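Long-range contact in cortical-lytic enzyme (Bacillus cereus, PDB 4S3J), which hydrolyses partially degraded cortex peptidoglycan as an N-acetylglucosaminidase during spore germination, probably recognising the muramic acid delta-lactam of spore peptidoglycan: residues Thr126-Tyr138 against Trp418-Lys430. Numbering follows the deposited sequence.
Sequences TRAINPFLTYLAY and WRLLVENFTITKK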
loop_
_atom_site.group_PDB
_atom_site.type_symbol
_atom_site.label_atom_id
_atom_site.label_comp_id
_atom_site.label_asym_id
_atom_site.label_seq_id
_atom_site.Cartn_x
_atom_site.Cartn_y
_atom_site.Cartn_z
ATOM N N THR A 126 -9.271 -11.733 1.153
ATOM C CA THR A 126 -10.110 -10.544 1.157
ATOM C C THR A 126 -10.889 -10.450 2.473
ATOM O O THR A 126 -10.984 -9.376 3.076
ATOM C CB THR A 126 -11.097 -10.557 -0.032
ATOM O OG1 THR A 126 -10.374 -10.637 -1.264
ATOM C CG2 THR A 126 -11.962 -9.298 -0.046
ATOM N N ARG A 127 -11.459 -11.565 2.917
ATOM C CA ARG A 127 -12.181 -11.573 4.184
ATOM C C ARG A 127 -11.268 -11.238 5.363
ATOM O O ARG A 127 -11.704 -10.571 6.314
ATOM C CB ARG A 127 -12.846 -12.927 4.418
ATOM C CG ARG A 127 -13.965 -13.228 3.463
ATOM C CD ARG A 127 -14.811 -14.399 3.935
ATOM N NE ARG A 127 -15.943 -14.615 3.037
ATOM C CZ ARG A 127 -15.997 -15.554 2.093
ATOM N NH1 ARG A 127 -14.980 -16.387 1.898
ATOM N NH2 ARG A 127 -17.078 -15.655 1.331
ATOM N N ALA A 128 -10.032 -11.726 5.317
ATOM C CA ALA A 128 -9.094 -11.501 6.411
ATOM C C ALA A 128 -8.711 -10.027 6.513
ATOM O O ALA A 128 -8.542 -9.496 7.607
ATOM C CB ALA A 128 -7.838 -12.348 6.229
ATOM N N ILE A 129 -8.608 -9.365 5.366
ATOM C CA ILE A 129 -8.127 -7.987 5.306
ATOM C C ILE A 129 -9.259 -6.971 5.488
ATOM O O ILE A 129 -9.039 -5.890 6.007
ATOM C CB ILE A 129 -7.369 -7.758 3.974
ATOM C CG1 ILE A 129 -6.006 -8.462 4.075
ATOM C CG2 ILE A 129 -7.192 -6.271 3.669
ATOM C CD1 ILE A 129 -5.192 -8.483 2.785
ATOM N N ASN A 130 -10.468 -7.342 5.088
ATOM C CA ASN A 130 -11.608 -6.412 5.104
ATOM C C ASN A 130 -11.819 -5.611 6.406
ATOM O O ASN A 130 -12.183 -4.427 6.353
ATOM C CB ASN A 130 -12.903 -7.172 4.784
ATOM C CG ASN A 130 -14.045 -6.242 4.427
ATOM O OD1 ASN A 130 -13.884 -5.327 3.618
ATOM N ND2 ASN A 130 -15.189 -6.440 5.069
ATOM N N PRO A 131 -11.633 -6.238 7.577
ATOM C CA PRO A 131 -11.829 -5.468 8.813
ATOM C C PRO A 131 -10.895 -4.261 8.935
ATOM O O PRO A 131 -11.241 -3.293 9.610
ATOM C CB PRO A 131 -11.523 -6.491 9.910
ATOM C CG PRO A 131 -11.717 -7.796 9.300
ATOM C CD PRO A 131 -11.355 -7.656 7.855
ATOM N N PHE A 132 -9.752 -4.314 8.253
ATOM C CA PHE A 132 -8.747 -3.258 8.303
ATOM C C PHE A 132 -8.959 -2.158 7.252
ATOM O O PHE A 132 -8.115 -1.258 7.136
ATOM C CB PHE A 132 -7.331 -3.841 8.091
ATOM C CG PHE A 132 -6.925 -4.899 9.074
ATOM C CD1 PHE A 132 -7.184 -6.241 8.831
ATOM C CD2 PHE A 132 -6.229 -4.548 10.217
ATOM C CE1 PHE A 132 -6.784 -7.208 9.730
ATOM C CE2 PHE A 132 -5.829 -5.513 11.119
ATOM C CZ PHE A 132 -6.110 -6.844 10.874
ATOM N N LEU A 133 -10.070 -2.216 6.504
ATOM C CA LEU A 133 -10.275 -1.349 5.340
ATOM C C LEU A 133 -11.377 -0.305 5.474
ATOM O O LEU A 133 -12.481 -0.589 5.958
ATOM C CB LEU A 133 -10.616 -2.189 4.119
ATOM C CG LEU A 133 -9.591 -3.223 3.690
ATOM C CD1 LEU A 133 -10.121 -3.875 2.406
ATOM C CD2 LEU A 133 -8.231 -2.604 3.472
ATOM N N THR A 134 -11.099 0.900 4.990
ATOM C CA THR A 134 -12.162 1.873 4.782
ATOM C C THR A 134 -12.885 1.550 3.473
ATOM O O THR A 134 -14.128 1.631 3.379
ATOM C CB THR A 134 -11.625 3.323 4.729
ATOM O OG1 THR A 134 -10.759 3.572 5.848
ATOM C CG2 THR A 134 -12.787 4.315 4.734
ATOM N N TYR A 135 -12.081 1.186 2.469
ATOM C CA TYR A 135 -12.560 0.884 1.126
ATOM C C TYR A 135 -11.966 -0.413 0.589
ATOM O O TYR A 135 -10.799 -0.686 0.830
ATOM C CB TYR A 135 -12.183 2.007 0.160
ATOM C CG TYR A 135 -12.747 3.364 0.467
ATOM C CD1 TYR A 135 -13.993 3.714 0.008
ATOM C CD2 TYR A 135 -12.016 4.296 1.191
ATOM C CE1 TYR A 135 -14.517 4.946 0.270
ATOM C CE2 TYR A 135 -12.529 5.546 1.457
ATOM C CZ TYR A 135 -13.785 5.859 0.991
ATOM O OH TYR A 135 -14.347 7.100 1.234
ATOM N N LEU A 136 -12.773 -1.176 -0.158
ATOM C CA LEU A 136 -12.336 -2.357 -0.907
ATOM C C LEU A 136 -12.544 -2.085 -2.389
ATOM O O LEU A 136 -13.659 -1.739 -2.810
ATOM C CB LEU A 136 -13.104 -3.598 -0.473
ATOM C CG LEU A 136 -12.786 -4.893 -1.225
ATOM C CD1 LEU A 136 -11.311 -5.328 -1.017
ATOM C CD2 LEU A 136 -13.735 -5.997 -0.804
ATOM N N ALA A 137 -11.481 -2.241 -3.170
ATOM C CA ALA A 137 -11.485 -1.893 -4.593
ATOM C C ALA A 137 -11.332 -3.101 -5.494
ATOM O O ALA A 137 -10.211 -3.574 -5.716
ATOM C CB ALA A 137 -10.376 -0.899 -4.900
ATOM N N TYR A 138 -12.445 -3.584 -6.042
ATOM C CA TYR A 138 -12.420 -4.728 -6.932
ATOM C C TYR A 138 -12.069 -4.277 -8.348
ATOM O O TYR A 138 -12.837 -3.593 -9.030
ATOM C CB TYR A 138 -13.755 -5.476 -6.859
ATOM C CG TYR A 138 -13.806 -6.797 -7.616
ATOM C CD1 TYR A 138 -12.663 -7.396 -8.108
ATOM C CD2 TYR A 138 -15.019 -7.426 -7.859
ATOM C CE1 TYR A 138 -12.727 -8.585 -8.809
ATOM C CE2 TYR A 138 -15.080 -8.625 -8.538
ATOM C CZ TYR A 138 -13.946 -9.189 -9.021
ATOM O OH TYR A 138 -14.008 -10.386 -9.721
ATOM N N TRP A 418 -0.781 -5.390 8.448
ATOM C CA TRP A 418 -2.139 -5.130 8.892
ATOM C C TRP A 418 -2.188 -4.885 10.402
ATOM O O TRP A 418 -2.872 -3.973 10.859
ATOM C CB TRP A 418 -3.040 -6.288 8.452
ATOM C CG TRP A 418 -2.968 -6.442 6.954
ATOM C CD1 TRP A 418 -2.342 -7.424 6.255
ATOM C CD2 TRP A 418 -3.494 -5.529 5.981
ATOM N NE1 TRP A 418 -2.468 -7.199 4.894
ATOM C CE2 TRP A 418 -3.160 -6.034 4.705
ATOM C CE3 TRP A 418 -4.221 -4.344 6.064
ATOM C CZ2 TRP A 418 -3.541 -5.388 3.530
ATOM C CZ3 TRP A 418 -4.588 -3.710 4.896
ATOM C CH2 TRP A 418 -4.254 -4.235 3.655
ATOM N N ARG A 419 -1.399 -5.635 11.161
ATOM C CA ARG A 419 -1.320 -5.401 12.596
ATOM C C ARG A 419 -0.719 -4.024 12.885
ATOM O O ARG A 419 -1.200 -3.314 13.758
ATOM C CB ARG A 419 -0.514 -6.495 13.289
ATOM C CG ARG A 419 -0.333 -6.226 14.784
ATOM C CD ARG A 419 -1.671 -6.252 15.523
ATOM N NE ARG A 419 -1.525 -5.981 16.953
ATOM C CZ ARG A 419 -1.267 -6.908 17.873
ATOM N NH1 ARG A 419 -1.082 -8.178 17.520
ATOM N NH2 ARG A 419 -1.158 -6.557 19.150
ATOM N N LEU A 420 0.336 -3.643 12.177
ATOM C CA LEU A 420 0.947 -2.345 12.416
ATOM C C LEU A 420 0.012 -1.206 12.014
ATOM O O LEU A 420 0.034 -0.141 12.615
ATOM C CB LEU A 420 2.283 -2.235 11.688
ATOM C CG LEU A 420 3.416 -3.056 12.312
ATOM C CD1 LEU A 420 4.593 -3.060 11.359
ATOM C CD2 LEU A 420 3.794 -2.527 13.674
ATOM N N LEU A 421 -0.816 -1.424 10.990
ATOM C CA LEU A 421 -1.761 -0.399 10.578
ATOM C C LEU A 421 -2.679 -0.031 11.749
ATOM O O LEU A 421 -2.887 1.166 12.024
ATOM C CB LEU A 421 -2.590 -0.881 9.377
ATOM C CG LEU A 421 -3.545 0.159 8.779
ATOM C CD1 LEU A 421 -2.794 1.307 8.075
ATOM C CD2 LEU A 421 -4.503 -0.519 7.835
ATOM N N VAL A 422 -3.240 -1.042 12.413
ATOM C CA VAL A 422 -4.155 -0.796 13.542
ATOM C C VAL A 422 -3.429 -0.347 14.815
ATOM O O VAL A 422 -4.031 0.333 15.664
ATOM C CB VAL A 422 -5.022 -2.037 13.891
ATOM C CG1 VAL A 422 -5.879 -2.420 12.725
ATOM C CG2 VAL A 422 -4.194 -3.201 14.313
ATOM N N GLU A 423 -2.150 -0.690 14.960
ATOM C CA GLU A 423 -1.380 -0.204 16.101
ATOM C C GLU A 423 -1.084 1.284 15.951
ATOM O O GLU A 423 -1.098 2.039 16.924
ATOM C CB GLU A 423 -0.066 -0.969 16.233
ATOM C CG GLU A 423 -0.231 -2.399 16.715
ATOM C CD GLU A 423 -0.707 -2.502 18.161
ATOM O OE1 GLU A 423 -0.263 -1.699 19.019
ATOM O OE2 GLU A 423 -1.534 -3.388 18.435
ATOM N N ASN A 424 -0.883 1.711 14.711
ATOM C CA ASN A 424 -0.451 3.084 14.440
ATOM C C ASN A 424 -1.555 4.104 14.359
ATOM O O ASN A 424 -1.334 5.262 14.672
ATOM C CB ASN A 424 0.316 3.134 13.117
ATOM C CG ASN A 424 1.795 2.886 13.290
ATOM O OD1 ASN A 424 2.580 3.821 13.420
ATOM N ND2 ASN A 424 2.197 1.616 13.263
ATOM N N PHE A 425 -2.715 3.653 13.890
ATOM C CA PHE A 425 -3.822 4.505 13.499
ATOM C C PHE A 425 -5.162 3.983 13.967
ATOM O O PHE A 425 -5.349 2.784 14.171
ATOM C CB PHE A 425 -3.921 4.621 11.966
ATOM C CG PHE A 425 -2.692 5.171 11.281
ATOM C CD1 PHE A 425 -2.354 6.506 11.389
ATOM C CD2 PHE A 425 -1.902 4.345 10.484
ATOM C CE1 PHE A 425 -1.245 7.006 10.742
ATOM C CE2 PHE A 425 -0.801 4.848 9.824
ATOM C CZ PHE A 425 -0.471 6.170 9.952
ATOM N N THR A 426 -6.129 4.896 14.050
ATOM C CA THR A 426 -7.523 4.512 14.111
ATOM C C THR A 426 -8.031 4.401 12.687
ATOM O O THR A 426 -7.937 5.348 11.934
ATOM C CB THR A 426 -8.345 5.543 14.887
ATOM O OG1 THR A 426 -7.875 5.580 16.238
ATOM C CG2 THR A 426 -9.792 5.183 14.881
ATOM N N ILE A 427 -8.490 3.223 12.291
ATOM C CA ILE A 427 -8.917 3.016 10.903
ATOM C C ILE A 427 -10.371 3.458 10.760
ATOM O O ILE A 427 -11.264 2.924 11.411
ATOM C CB ILE A 427 -8.748 1.545 10.479
ATOM C CG1 ILE A 427 -7.264 1.156 10.594
ATOM C CG2 ILE A 427 -9.299 1.304 9.089
ATOM C CD1 ILE A 427 -7.012 -0.285 10.437
ATOM N N THR A 428 -10.595 4.429 9.885
ATOM C CA THR A 428 -11.922 4.967 9.648
ATOM C C THR A 428 -12.824 3.937 8.990
ATOM O O THR A 428 -12.447 3.321 7.991
ATOM C CB THR A 428 -11.828 6.203 8.764
ATOM O OG1 THR A 428 -11.085 7.218 9.444
ATOM C CG2 THR A 428 -13.216 6.747 8.398
ATOM N N LYS A 429 -14.008 3.749 9.563
ATOM C CA LYS A 429 -15.046 2.924 8.957
ATOM C C LYS A 429 -16.258 3.810 8.704
ATOM O O LYS A 429 -16.739 4.483 9.615
ATOM C CB LYS A 429 -15.424 1.745 9.848
ATOM C CG LYS A 429 -14.331 0.698 10.009
ATOM C CD LYS A 429 -14.112 -0.066 8.711
ATOM C CE LYS A 429 -13.986 -1.554 8.944
ATOM N NZ LYS A 429 -13.847 -2.306 7.679
ATOM N N LYS A 430 -16.732 3.823 7.465
ATOM C CA LYS A 430 -17.828 4.693 7.085
ATOM C C LYS A 430 -19.112 3.916 6.837
ATOM O O LYS A 430 -20.176 4.516 6.679
ATOM C CB LYS A 430 -17.465 5.500 5.841
ATOM C CG LYS A 430 -16.275 6.391 6.079
ATOM C CD LYS A 430 -16.223 7.532 5.099
ATOM C CE LYS A 430 -15.037 7.482 4.193
ATOM N NZ LYS A 430 -14.746 8.863 3.700
HETATM O O HOH W 1 -15.642 2.171 5.496
#
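F132 and I129 pack against W418 where the end of helix 120-129 and the 3-10 turn after it meet helix 415-424 in the glycoside hydrolase family 18 TIM barrel; the C-terminal tail then runs along the turn into strand 135-143. The two rings are oblique, planes at 47°; over the centre of the F132 face sits W418 CB, 3.8 Å from the ring centroid. V422 CG1 meets the same ring at its edge, 3.3 Å from F132 CD2, as does I427 CD1. I129, with CG2 anti to the backbone N, lays that methyl over the indole six-membered ring, 3.6 Å from W418 CH2.

From T428 on the contact is polar. K429, its chain folded back at chi2 (-70°), brings its amine to the turn's carbonyls: NZ donates to L133 O at 2.8 Å, in the carbonyl plane on a lone pair, and to N130 O at 3.0 Å. N130 O also takes L133 N from the opposite face, and G165 O is a further partner of the amine. T134 OG1 donates to T428 O at 2.7 Å, while a water links T134 O to K430 N.

K430 NZ bonds weakly to Y135 OH but pairs with E106 on strand 104-111, parallel to both 135-143 and 426-427; helix 387-400 packs on L420 and L421.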